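Local coordinates for protein KLLA0E08119p (Kluyveromyces lactis, PDB 3VA7) that probably carboxylates urea with bicarbonate and ATP through its covalently held biotin, as the urea carboxylase part of a longer urea-degrading enzyme, at residues F686-Y695 with L773-P783. Residues are numbered along the deposited sequence; the frame is centred on the assembly and turned at random.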
loop_
_atom_site.group_PDB
_atom_site.type_symbol
_atom_site.label_atom_id
_atom_site.label_comp_id
_atom_site.label_asym_id
_atom_site.label_seq_id
_atom_site.Cartn_x
_atom_site.Cartn_y
_atom_site.Cartn_z
ATOM N N PHE A 686 9.409 -18.209 -34.163
ATOM C CA PHE A 686 8.802 -17.887 -32.873
ATOM C C PHE A 686 8.099 -19.083 -32.294
ATOM O O PHE A 686 8.210 -19.327 -31.094
ATOM C CB PHE A 686 7.847 -16.679 -32.964
ATOM C CG PHE A 686 7.125 -16.349 -31.665
ATOM C CD1 PHE A 686 7.715 -15.506 -30.709
ATOM C CD2 PHE A 686 5.871 -16.880 -31.391
ATOM C CE1 PHE A 686 7.065 -15.162 -29.488
ATOM C CE2 PHE A 686 5.208 -16.580 -30.188
ATOM C CZ PHE A 686 5.805 -15.688 -29.238
ATOM N N PHE A 687 7.366 -19.802 -33.162
ATOM C CA PHE A 687 6.548 -20.971 -32.777
ATOM C C PHE A 687 7.305 -22.303 -32.934
ATOM O O PHE A 687 6.959 -23.294 -32.273
ATOM C CB PHE A 687 5.266 -21.030 -33.588
ATOM C CG PHE A 687 4.272 -19.914 -33.295
ATOM C CD1 PHE A 687 3.300 -20.058 -32.305
ATOM C CD2 PHE A 687 4.244 -18.759 -34.076
ATOM C CE1 PHE A 687 2.327 -19.051 -32.063
ATOM C CE2 PHE A 687 3.290 -17.731 -33.838
ATOM C CZ PHE A 687 2.331 -17.873 -32.831
ATOM N N ASN A 688 8.332 -22.325 -33.801
ATOM C CA ASN A 688 9.156 -23.516 -33.982
ATOM C C ASN A 688 10.167 -23.710 -32.854
ATOM O O ASN A 688 10.256 -24.815 -32.320
ATOM C CB ASN A 688 9.874 -23.534 -35.336
ATOM C CG ASN A 688 8.915 -23.656 -36.547
ATOM O OD1 ASN A 688 7.692 -23.912 -36.416
ATOM N ND2 ASN A 688 9.486 -23.464 -37.752
ATOM N N ASP A 689 10.930 -22.667 -32.500
ATOM C CA ASP A 689 11.942 -22.772 -31.417
ATOM C C ASP A 689 11.417 -22.766 -29.972
ATOM O O ASP A 689 10.262 -22.388 -29.718
ATOM C CB ASP A 689 13.045 -21.728 -31.567
ATOM C CG ASP A 689 13.669 -21.764 -32.937
ATOM O OD1 ASP A 689 14.435 -20.820 -33.268
ATOM O OD2 ASP A 689 13.344 -22.715 -33.708
ATOM N N LYS A 690 12.271 -23.236 -29.061
ATOM C CA LYS A 690 11.972 -23.237 -27.659
ATOM C C LYS A 690 12.547 -21.993 -27.055
ATOM O O LYS A 690 13.507 -21.426 -27.568
ATOM C CB LYS A 690 12.539 -24.470 -26.964
ATOM C CG LYS A 690 11.968 -25.716 -27.518
ATOM C CD LYS A 690 11.592 -26.699 -26.479
ATOM C CE LYS A 690 11.843 -28.133 -27.014
ATOM N NZ LYS A 690 11.489 -29.192 -25.991
ATOM N N TRP A 691 11.923 -21.564 -25.970
ATOM C CA TRP A 691 12.301 -20.357 -25.258
ATOM C C TRP A 691 12.736 -20.776 -23.872
ATOM O O TRP A 691 12.087 -21.631 -23.254
ATOM C CB TRP A 691 11.089 -19.428 -25.129
ATOM C CG TRP A 691 10.707 -18.786 -26.433
ATOM C CD1 TRP A 691 9.757 -19.231 -27.357
ATOM C CD2 TRP A 691 11.274 -17.600 -26.980
ATOM N NE1 TRP A 691 9.716 -18.372 -28.423
ATOM C CE2 TRP A 691 10.634 -17.367 -28.227
ATOM C CE3 TRP A 691 12.250 -16.708 -26.537
ATOM C CZ2 TRP A 691 10.954 -16.276 -29.034
ATOM C CZ3 TRP A 691 12.590 -15.634 -27.343
ATOM C CH2 TRP A 691 11.939 -15.419 -28.578
ATOM N N LYS A 692 13.817 -20.154 -23.388
ATOM C CA LYS A 692 14.344 -20.432 -22.067
ATOM C C LYS A 692 13.922 -19.316 -21.091
ATOM O O LYS A 692 14.047 -18.133 -21.418
ATOM C CB LYS A 692 15.858 -20.522 -22.188
ATOM C CG LYS A 692 16.615 -21.222 -21.066
ATOM C CD LYS A 692 17.956 -21.725 -21.656
ATOM C CE LYS A 692 18.617 -22.890 -20.864
ATOM N NZ LYS A 692 17.735 -24.049 -20.420
ATOM N N VAL A 693 13.439 -19.685 -19.918
ATOM C CA VAL A 693 13.058 -18.735 -18.897
ATOM C C VAL A 693 14.264 -18.060 -18.190
ATOM O O VAL A 693 15.144 -18.746 -17.624
ATOM C CB VAL A 693 12.218 -19.439 -17.826
ATOM C CG1 VAL A 693 11.773 -18.434 -16.721
ATOM C CG2 VAL A 693 11.042 -20.096 -18.455
ATOM N N HIS A 694 14.261 -16.725 -18.180
ATOM C CA HIS A 694 15.393 -15.856 -17.765
ATOM C C HIS A 694 15.334 -15.532 -16.266
ATOM O O HIS A 694 14.243 -15.471 -15.665
ATOM C CB HIS A 694 15.268 -14.589 -18.610
ATOM C CG HIS A 694 16.313 -13.534 -18.373
ATOM N ND1 HIS A 694 16.465 -12.878 -17.167
ATOM C CD2 HIS A 694 17.192 -12.954 -19.231
ATOM C CE1 HIS A 694 17.413 -11.959 -17.291
ATOM N NE2 HIS A 694 17.858 -11.979 -18.535
ATOM N N TYR A 695 16.491 -15.319 -15.647
ATOM C CA TYR A 695 16.543 -15.127 -14.179
ATOM C C TYR A 695 15.671 -13.930 -13.690
ATOM O O TYR A 695 15.120 -13.971 -12.582
ATOM C CB TYR A 695 18.010 -15.006 -13.665
ATOM C CG TYR A 695 18.671 -13.730 -14.099
ATOM C CD1 TYR A 695 18.528 -12.546 -13.355
ATOM C CD2 TYR A 695 19.369 -13.681 -15.287
ATOM C CE1 TYR A 695 19.113 -11.349 -13.810
ATOM C CE2 TYR A 695 19.964 -12.522 -15.740
ATOM C CZ TYR A 695 19.849 -11.353 -15.005
ATOM O OH TYR A 695 20.472 -10.212 -15.488
ATOM N N LEU A 773 6.500 -21.637 -14.185
ATOM C CA LEU A 773 7.822 -21.508 -14.773
ATOM C C LEU A 773 8.902 -21.082 -13.724
ATOM O O LEU A 773 8.596 -20.402 -12.753
ATOM C CB LEU A 773 7.772 -20.563 -15.970
ATOM C CG LEU A 773 6.850 -20.862 -17.177
ATOM C CD1 LEU A 773 7.029 -19.781 -18.276
ATOM C CD2 LEU A 773 7.081 -22.269 -17.744
ATOM N N THR A 774 10.124 -21.597 -13.870
ATOM C CA THR A 774 11.243 -21.253 -12.979
ATOM C C THR A 774 12.350 -20.992 -13.961
ATOM O O THR A 774 12.282 -21.495 -15.081
ATOM C CB THR A 774 11.666 -22.397 -11.991
ATOM O OG1 THR A 774 11.842 -23.617 -12.709
ATOM C CG2 THR A 774 10.627 -22.637 -10.886
ATOM N N PRO A 775 13.365 -20.192 -13.573
ATOM C CA PRO A 775 14.466 -19.911 -14.530
ATOM C C PRO A 775 15.062 -21.195 -15.022
ATOM O O PRO A 775 15.077 -22.176 -14.284
ATOM C CB PRO A 775 15.480 -19.148 -13.712
ATOM C CG PRO A 775 14.673 -18.488 -12.651
ATOM C CD PRO A 775 13.457 -19.372 -12.361
ATOM N N GLY A 776 15.446 -21.204 -16.289
ATOM C CA GLY A 776 15.978 -22.366 -16.920
ATOM C C GLY A 776 14.944 -23.261 -17.556
ATOM O O GLY A 776 15.313 -24.100 -18.361
ATOM N N ASP A 777 13.654 -23.117 -17.242
ATOM C CA ASP A 777 12.639 -23.958 -17.892
ATOM C C ASP A 777 12.686 -23.638 -19.372
ATOM O O ASP A 777 13.111 -22.551 -19.747
ATOM C CB ASP A 777 11.218 -23.732 -17.366
ATOM C CG ASP A 777 10.973 -24.330 -15.980
ATOM O OD1 ASP A 777 9.820 -24.207 -15.487
ATOM O OD2 ASP A 777 11.902 -24.898 -15.342
ATOM N N THR A 778 12.292 -24.599 -20.213
ATOM C CA THR A 778 12.085 -24.353 -21.636
ATOM C C THR A 778 10.585 -24.357 -21.951
ATOM O O THR A 778 9.806 -25.093 -21.344
ATOM C CB THR A 778 12.786 -25.435 -22.524
ATOM O OG1 THR A 778 12.504 -26.744 -21.996
ATOM C CG2 THR A 778 14.274 -25.242 -22.537
ATOM N N ILE A 779 10.168 -23.567 -22.920
ATOM C CA ILE A 779 8.764 -23.553 -23.286
ATOM C C ILE A 779 8.662 -23.455 -24.769
ATOM O O ILE A 779 9.618 -23.003 -25.425
ATOM C CB ILE A 779 7.961 -22.371 -22.609
ATOM C CG1 ILE A 779 8.295 -21.018 -23.240
ATOM C CG2 ILE A 779 8.223 -22.298 -21.094
ATOM C CD1 ILE A 779 7.766 -19.815 -22.434
ATOM N N GLN A 780 7.511 -23.856 -25.301
ATOM C CA GLN A 780 7.185 -23.680 -26.721
ATOM C C GLN A 780 5.750 -23.239 -26.777
ATOM O O GLN A 780 4.858 -23.812 -26.109
ATOM C CB GLN A 780 7.315 -24.988 -27.494
ATOM C CG GLN A 780 7.180 -24.813 -28.994
ATOM C CD GLN A 780 7.277 -26.135 -29.769
ATOM O OE1 GLN A 780 7.021 -27.228 -29.226
ATOM N NE2 GLN A 780 7.636 -26.038 -31.045
ATOM N N PHE A 781 5.533 -22.194 -27.561
ATOM C CA PHE A 781 4.196 -21.628 -27.730
ATOM C C PHE A 781 3.460 -22.328 -28.837
ATOM O O PHE A 781 3.929 -22.490 -29.954
ATOM C CB PHE A 781 4.292 -20.126 -28.003
ATOM C CG PHE A 781 4.844 -19.343 -26.850
ATOM C CD1 PHE A 781 4.177 -19.341 -25.612
ATOM C CD2 PHE A 781 6.021 -18.598 -26.996
ATOM C CE1 PHE A 781 4.675 -18.635 -24.543
ATOM C CE2 PHE A 781 6.537 -17.866 -25.911
ATOM C CZ PHE A 781 5.881 -17.887 -24.677
ATOM N N VAL A 782 2.270 -22.730 -28.523
ATOM C CA VAL A 782 1.543 -23.622 -29.385
ATOM C C VAL A 782 0.270 -22.844 -29.812
ATOM O O VAL A 782 -0.478 -22.337 -28.958
ATOM C CB VAL A 782 1.326 -24.886 -28.525
ATOM C CG1 VAL A 782 -0.050 -25.016 -28.062
ATOM C CG2 VAL A 782 1.858 -26.114 -29.220
ATOM N N PRO A 783 0.064 -22.650 -31.129
ATOM C CA PRO A 783 -1.104 -21.867 -31.583
ATOM C C PRO A 783 -2.435 -22.563 -31.329
ATOM O O PRO A 783 -2.575 -23.796 -31.416
ATOM C CB PRO A 783 -0.873 -21.698 -33.077
ATOM C CG PRO A 783 -0.002 -22.825 -33.431
ATOM C CD PRO A 783 0.803 -23.252 -32.248
HETATM O O HOH W 1 7.673 -21.161 -29.268
HETATM O O HOH W 2 4.303 -23.993 -32.403
#
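Leu773 meets Val693 through methyl groups, its CD1 4.0 Å from Val693 CG2. A type II turn, Thr774 to Asp777, then wraps the valine: with CG1 anti to the backbone N (chi1 -179°), one branch lies by Pro775 CA and the other, CG2, by Asp777 CB. Gly776 N donates almost straight to Val693 O (2.8 Å, 174° at the hydrogen), and Val693 N returns a bond to Asp777 O. Lys692 NZ reaches Gly776 O, tilted from its carbonyl plane. Thr778 faces Lys692 as a non-hydrogen-bonded pair, whereas Ile779 and Trp691 exchange both backbone bonds, Trp691 N to Ile779 O at 2.8 Å, which establishes antiparallel pairing of strands 691-698 and 778-783 in the seven-stranded mixed sheet of carboxyltransferase subdomains A and B. On the other edge of 778-783, strand 662-669 supplies Lys664 to Gln780 OE1. The extended Gln780 side chain sends NE2 to Phe687 O (3.1 Å) at the helix end. Phe781 N binds a water that also donates to Phe686 O and Asp689 O. The Phe781 ring lies nearly parallel to that of Phe686 (11°) but slid aside, and Trp691 CD1 approaches Phe781 CE2 to 3.8 Å. Pro783 CD touches Phe687 CD1 at 4.1 Å.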